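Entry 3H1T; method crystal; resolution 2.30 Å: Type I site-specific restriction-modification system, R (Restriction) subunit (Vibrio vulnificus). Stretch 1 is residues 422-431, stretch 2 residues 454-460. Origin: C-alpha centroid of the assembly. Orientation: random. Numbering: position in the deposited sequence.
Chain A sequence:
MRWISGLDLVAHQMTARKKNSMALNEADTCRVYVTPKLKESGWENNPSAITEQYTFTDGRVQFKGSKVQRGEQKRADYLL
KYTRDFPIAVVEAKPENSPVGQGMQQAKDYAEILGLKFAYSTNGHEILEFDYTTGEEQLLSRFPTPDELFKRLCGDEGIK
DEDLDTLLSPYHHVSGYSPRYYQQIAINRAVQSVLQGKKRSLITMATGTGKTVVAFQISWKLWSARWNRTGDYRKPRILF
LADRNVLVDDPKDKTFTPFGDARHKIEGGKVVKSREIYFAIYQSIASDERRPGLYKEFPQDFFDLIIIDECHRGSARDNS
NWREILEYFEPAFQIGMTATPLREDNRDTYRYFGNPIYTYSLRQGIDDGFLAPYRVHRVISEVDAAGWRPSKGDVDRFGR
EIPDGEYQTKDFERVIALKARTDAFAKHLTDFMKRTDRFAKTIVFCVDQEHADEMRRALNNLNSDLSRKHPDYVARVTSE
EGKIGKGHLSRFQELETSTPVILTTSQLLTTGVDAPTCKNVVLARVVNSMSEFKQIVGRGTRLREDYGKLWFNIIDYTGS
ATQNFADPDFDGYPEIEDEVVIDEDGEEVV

Stretch 1, residues 422-431: TDAFAKHLTD
Stretch 2, residues 454-460: EMRRALN

Both stretches are helical, and they pack side by side within one chain. Residues 422-431 form one helix segment and residues 454-460 the other. Their N-to-C directions diverge by 46°, with a signed crossing angle of -46°, and the axes come within 9.2 Å. Phi and psi are helical, mostly near -65° and -42°; Thr422 is -46/-41, Asp423 -74/-28 and Ala458 -60/-55. Backbone hydrogen bonds follow the i to i-4 pattern, as in Ala426 N to Thr422 O at 3.1 Å and Leu459 N to Met455 O at 3.0 Å.

Two CA pairs set the register. Thr422 CA lies 6.1 Å from Met455 CA, and Ala426 CA lies 5.5 Å from Leu459 CA. Each pair is one helical turn from the other, so the two segments step along together. The contact buries 362 Å², both sides summed. No hydrogen bond or salt bridge crosses it; the fit rests on shape and apolar contact.

Ala426 sits at the middle. Its CA-to-CB bond points toward the second helix. Its methyl group is a small bump in a hollow bounded by Met455, Ala458 and Leu459. Ala426 CB meets Leu459 CD1 at 3.2 Å, a very tight approach for two carbons. Ala426 CB also lies 4.0 Å from Ala458 CB and 4.2 Å from the selenium of Met455, atom SE. Ala458 also points toward its partner helix, so two methyl groups face each other.

Met455 is modelled as selenomethionine. Its CB leaves sideways, but chi1 t, chi2 p and chi3 p bring the end of the chain nearer to the first helix. Met455 CE lies 4.3 Å from Phe425 CB and 4.2 Å from Thr422 CG2. It sits at the edge of the Phe425 ring, near the ring plane. Phe425 has chi1 m and chi2 -16°, and its end leads away from the second helix.

Thr422, chi1 m, points toward the second helix. Thr422 CG2 lies over the backbone, 3.9 Å from Met455 CA and 4.2 Å from Glu454 C. Glu454 is m, t, chi3 -67°, and points toward the first helix.

Leu459 begins sideways and bends inward. Its chi1 of -113° and chi2 of 30° both lie between wells. Leu459 CD1 lies 4.1 Å from Thr430 OG1. The Leu459 methyls also border Leu429, with Leu459 CD2 4.4 Å from Leu429 CD2. Leu429 is t, p and points toward the second helix. Thr430, chi1 m, donates from Thr430 OG1 to Ala426 O at 2.9 Å, one turn back.

At the exposed margin, Asp423 has chi1 -95°, between wells, and chi2 -54°. Asp423 OD1 comes 3.7 Å from Ala458 CB, a contact without a polar partner. Lys427 (t, chi2 -134° between wells, t, m) and Arg456 point away from the contact. Lys427 NZ forms a salt bridge with Asp431 OD2 at 2.9 Å; Asp431 has chi1 m and chi2 -12°.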

ATOM      1  N   THR A 422     -28.733 -14.022 -11.676  1.00 32.75           N
ATOM      2  CA  THR A 422     -27.940 -14.758 -10.713  1.00 32.46           C
ATOM      3  C   THR A 422     -27.539 -16.144 -11.174  1.00 32.65           C
ATOM      4  O   THR A 422     -26.414 -16.561 -10.960  1.00 34.02           O
ATOM      5  CB  THR A 422     -28.677 -14.881  -9.369  1.00 34.12           C
ATOM      6  OG1 THR A 422     -28.825 -13.577  -8.790  1.00 32.09           O
ATOM      7  CG2 THR A 422     -27.901 -15.790  -8.421  1.00 32.33           C
ATOM      8  N   ASP A 423     -28.447 -16.868 -11.814  1.00 32.67           N
ATOM      9  CA  ASP A 423     -28.117 -18.210 -12.262  1.00 32.25           C
ATOM     10  C   ASP A 423     -27.198 -18.242 -13.468  1.00 30.68           C
ATOM     11  O   ASP A 423     -26.448 -19.201 -13.647  1.00 30.71           O
ATOM     12  CB  ASP A 423     -29.383 -18.998 -12.555  1.00 47.36           C
ATOM     13  CG  ASP A 423     -29.825 -19.832 -11.378  1.00 51.79           C
ATOM     14  OD1 ASP A 423     -29.001 -20.623 -10.886  1.00 54.14           O
ATOM     15  OD2 ASP A 423     -30.991 -19.702 -10.946  1.00 54.19           O
ATOM     16  N   ALA A 424     -27.247 -17.214 -14.308  1.00 34.52           N
ATOM     17  CA  ALA A 424     -26.363 -17.186 -15.475  1.00 32.00           C
ATOM     18  C   ALA A 424     -24.926 -17.012 -15.006  1.00 30.31           C
ATOM     19  O   ALA A 424     -24.010 -17.700 -15.457  1.00 28.89           O
ATOM     20  CB  ALA A 424     -26.744 -16.040 -16.401  1.00 30.29           C
ATOM     21  N   PHE A 425     -24.751 -16.056 -14.102  1.00 28.32           N
ATOM     22  CA  PHE A 425     -23.454 -15.734 -13.538  1.00 26.26           C
ATOM     23  C   PHE A 425     -22.881 -16.929 -12.811  1.00 26.43           C
ATOM     24  O   PHE A 425     -21.701 -17.255 -12.957  1.00 25.98           O
ATOM     25  CB  PHE A 425     -23.582 -14.566 -12.571  1.00 25.58           C
ATOM     26  CG  PHE A 425     -24.143 -13.328 -13.194  1.00 27.13           C
ATOM     27  CD1 PHE A 425     -24.188 -13.177 -14.577  1.00 27.76           C
ATOM     28  CD2 PHE A 425     -24.641 -12.315 -12.406  1.00 27.10           C
ATOM     29  CE1 PHE A 425     -24.734 -12.025 -15.153  1.00 26.30           C
ATOM     30  CE2 PHE A 425     -25.190 -11.162 -12.980  1.00 25.63           C
ATOM     31  CZ  PHE A 425     -25.237 -11.020 -14.346  1.00 24.10           C
ATOM     32  N   ALA A 426     -23.725 -17.596 -12.030  1.00 25.40           N
ATOM     33  CA  ALA A 426     -23.276 -18.768 -11.284  1.00 28.05           C
ATOM     34  C   ALA A 426     -22.850 -19.876 -12.222  1.00 28.24           C
ATOM     35  O   ALA A 426     -21.872 -20.567 -11.961  1.00 29.38           O
ATOM     36  CB  ALA A 426     -24.368 -19.271 -10.359  1.00 23.50           C
ATOM     37  N   LYS A 427     -23.572 -20.050 -13.324  1.00 28.62           N
ATOM     38  CA  LYS A 427     -23.206 -21.104 -14.259  1.00 31.02           C
ATOM     39  C   LYS A 427     -21.879 -20.736 -14.912  1.00 30.05           C
ATOM     40  O   LYS A 427     -20.957 -21.556 -14.978  1.00 29.93           O
ATOM     41  CB  LYS A 427     -24.284 -21.300 -15.339  1.00 44.63           C
ATOM     42  CG  LYS A 427     -24.227 -22.698 -15.951  1.00 48.31           C
ATOM     43  CD  LYS A 427     -24.301 -22.693 -17.474  1.00 51.34           C
ATOM     44  CE  LYS A 427     -24.248 -24.124 -18.065  1.00 51.80           C
ATOM     45  NZ  LYS A 427     -22.899 -24.783 -17.970  1.00 51.88           N
ATOM     46  N   HIS A 428     -21.771 -19.498 -15.379  1.00 30.53           N
ATOM     47  CA  HIS A 428     -20.538 -19.057 -16.013  1.00 30.53           C
ATOM     48  C   HIS A 428     -19.318 -19.104 -15.089  1.00 30.14           C
ATOM     49  O   HIS A 428     -18.238 -19.503 -15.516  1.00 31.26           O
ATOM     50  CB  HIS A 428     -20.711 -17.654 -16.574  1.00 35.10           C
ATOM     51  CG  HIS A 428     -19.470 -17.115 -17.199  1.00 36.92           C
ATOM     52  ND1 HIS A 428     -18.475 -16.513 -16.461  1.00 37.62           N
ATOM     53  CD2 HIS A 428     -19.024 -17.156 -18.476  1.00 38.97           C
ATOM     54  CE1 HIS A 428     -17.466 -16.209 -17.258  1.00 40.04           C
ATOM     55  NE2 HIS A 428     -17.773 -16.588 -18.486  1.00 40.02           N
ATOM     56  N   LEU A 429     -19.494 -18.721 -13.826  1.00 29.91           N
ATOM     57  CA  LEU A 429     -18.393 -18.752 -12.865  1.00 30.24           C
ATOM     58  C   LEU A 429     -17.947 -20.197 -12.608  1.00 31.45           C
ATOM     59  O   LEU A 429     -16.745 -20.496 -12.512  1.00 31.17           O
ATOM     60  CB  LEU A 429     -18.828 -18.096 -11.547  1.00 24.60           C
ATOM     61  CG  LEU A 429     -17.800 -18.023 -10.416  1.00 22.60           C
ATOM     62  CD1 LEU A 429     -16.485 -17.519 -10.979  1.00 19.23           C
ATOM     63  CD2 LEU A 429     -18.301 -17.111  -9.302  1.00 20.22           C
ATOM     64  N   THR A 430     -18.925 -21.097 -12.512  1.00 29.16           N
ATOM     65  CA  THR A 430     -18.644 -22.508 -12.254  1.00 30.57           C
ATOM     66  C   THR A 430     -17.870 -23.157 -13.390  1.00 30.55           C
ATOM     67  O   THR A 430     -16.931 -23.916 -13.145  1.00 32.53           O
ATOM     68  CB  THR A 430     -19.952 -23.310 -12.007  1.00 33.61           C
ATOM     69  OG1 THR A 430     -20.570 -22.839 -10.801  1.00 34.16           O
ATOM     70  CG2 THR A 430     -19.659 -24.812 -11.878  1.00 32.60           C
ATOM     71  N   ASP A 431     -18.272 -22.870 -14.626  1.00 32.24           N
ATOM     72  CA  ASP A 431     -17.592 -23.429 -15.799  1.00 31.56           C
ATOM     73  C   ASP A 431     -16.185 -22.878 -15.839  1.00 30.03           C
ATOM     74  O   ASP A 431     -15.233 -23.605 -16.110  1.00 30.04           O
ATOM     75  CB  ASP A 431     -18.312 -23.048 -17.094  1.00 52.30           C
ATOM     76  CG  ASP A 431     -19.571 -23.865 -17.335  1.00 57.74           C
ATOM     77  OD1 ASP A 431     -19.795 -24.879 -16.633  1.00 58.76           O
ATOM     78  OD2 ASP A 431     -20.329 -23.493 -18.262  1.00 63.60           O
ATOM     79  N   GLU A 454     -28.833 -16.137  -2.500  1.00 27.91           N
ATOM     80  CA  GLU A 454     -29.319 -16.833  -3.677  1.00 29.94           C
ATOM     81  C   GLU A 454     -28.122 -17.258  -4.503  1.00 29.70           C
ATOM     82  O   GLU A 454     -28.123 -18.336  -5.096  1.00 28.96           O
ATOM     83  CB  GLU A 454     -30.251 -15.918  -4.472  1.00 63.48           C
ATOM     84  CG  GLU A 454     -31.218 -15.164  -3.564  1.00 70.47           C
ATOM     85  CD  GLU A 454     -32.506 -14.736  -4.254  1.00 77.85           C
ATOM     86  OE1 GLU A 454     -32.450 -13.878  -5.162  1.00 79.15           O
ATOM     87  OE2 GLU A 454     -33.579 -15.266  -3.882  1.00 79.52           O
HETATM   88  N   MSE A 455     -27.092 -16.412  -4.522  1.00 33.10           N
HETATM   89  CA  MSE A 455     -25.860 -16.699  -5.266  1.00 32.14           C
HETATM   90  C   MSE A 455     -25.185 -17.918  -4.641  1.00 28.31           C
HETATM   91  O   MSE A 455     -24.736 -18.823  -5.340  1.00 30.14           O
HETATM   92  CB  MSE A 455     -24.910 -15.488  -5.225  1.00 40.06           C
HETATM   93  CG  MSE A 455     -23.573 -15.716  -5.934  1.00 45.71           C
HETATM   94 SE   MSE A 455     -23.685 -15.963  -7.866  1.00 55.84          SE
HETATM   95  CE  MSE A 455     -24.066 -14.144  -8.355  1.00 50.03           C
ATOM     96  N   ARG A 456     -25.134 -17.940  -3.314  1.00 23.36           N
ATOM     97  CA  ARG A 456     -24.532 -19.045  -2.580  1.00 24.11           C
ATOM     98  C   ARG A 456     -25.230 -20.368  -2.874  1.00 24.63           C
ATOM     99  O   ARG A 456     -24.569 -21.361  -3.162  1.00 24.40           O
ATOM    100  CB  ARG A 456     -24.579 -18.794  -1.067  1.00 28.45           C
ATOM    101  CG  ARG A 456     -24.154 -20.011  -0.240  1.00 28.58           C
ATOM    102  CD  ARG A 456     -24.534 -19.888   1.238  1.00 27.15           C
ATOM    103  NE  ARG A 456     -25.977 -19.932   1.452  1.00 30.80           N
ATOM    104  CZ  ARG A 456     -26.708 -21.045   1.452  1.00 34.30           C
ATOM    105  NH1 ARG A 456     -26.139 -22.228   1.246  1.00 32.68           N
ATOM    106  NH2 ARG A 456     -28.022 -20.971   1.648  1.00 33.67           N
ATOM    107  N   ARG A 457     -26.562 -20.369  -2.804  1.00 29.38           N
ATOM    108  CA  ARG A 457     -27.348 -21.576  -3.047  1.00 28.50           C
ATOM    109  C   ARG A 457     -27.167 -22.082  -4.461  1.00 29.26           C
ATOM    110  O   ARG A 457     -26.983 -23.281  -4.678  1.00 29.46           O
ATOM    111  CB  ARG A 457     -28.834 -21.319  -2.801  1.00 31.80           C
ATOM    112  CG  ARG A 457     -29.721 -22.545  -3.040  1.00 35.87           C
ATOM    113  CD  ARG A 457     -31.187 -22.287  -2.696  1.00 35.33           C
ATOM    114  NE  ARG A 457     -31.337 -21.721  -1.358  1.00 39.65           N
ATOM    115  CZ  ARG A 457     -31.512 -20.423  -1.118  1.00 38.03           C
ATOM    116  NH1 ARG A 457     -31.564 -19.565  -2.127  1.00 36.82           N
ATOM    117  NH2 ARG A 457     -31.623 -19.980   0.125  1.00 36.13           N
ATOM    118  N   ALA A 458     -27.221 -21.170  -5.427  1.00 25.52           N
ATOM    119  CA  ALA A 458     -27.051 -21.560  -6.818  1.00 25.32           C
ATOM    120  C   ALA A 458     -25.690 -22.200  -7.037  1.00 25.87           C
ATOM    121  O   ALA A 458     -25.579 -23.309  -7.545  1.00 27.88           O
ATOM    122  CB  ALA A 458     -27.200 -20.355  -7.716  1.00 30.49           C
ATOM    123  N   LEU A 459     -24.653 -21.472  -6.650  1.00 30.92           N
ATOM    124  CA  LEU A 459     -23.276 -21.924  -6.807  1.00 29.71           C
ATOM    125  C   LEU A 459     -23.083 -23.285  -6.112  1.00 30.36           C
ATOM    126  O   LEU A 459     -22.373 -24.158  -6.619  1.00 30.16           O
ATOM    127  CB  LEU A 459     -22.342 -20.858  -6.212  1.00 32.45           C
ATOM    128  CG  LEU A 459     -21.359 -19.987  -7.030  1.00 33.22           C
ATOM    129  CD1 LEU A 459     -21.850 -19.715  -8.439  1.00 36.57           C
ATOM    130  CD2 LEU A 459     -21.146 -18.682  -6.271  1.00 30.46           C
ATOM    131  N   ASN A 460     -23.723 -23.461  -4.954  1.00 29.88           N
ATOM    132  CA  ASN A 460     -23.623 -24.715  -4.196  1.00 29.67           C
ATOM    133  C   ASN A 460     -24.161 -25.880  -5.000  1.00 29.52           C
ATOM    134  O   ASN A 460     -23.493 -26.897  -5.157  1.00 29.91           O
ATOM    135  CB  ASN A 460     -24.401 -24.627  -2.882  1.00 29.55           C
ATOM    136  CG  ASN A 460     -24.500 -25.976  -2.167  1.00 32.19           C
ATOM    137  OD1 ASN A 460     -25.263 -26.854  -2.566  1.00 32.08           O
ATOM    138  ND2 ASN A 460     -23.719 -26.144  -1.111  1.00 31.86           N
TER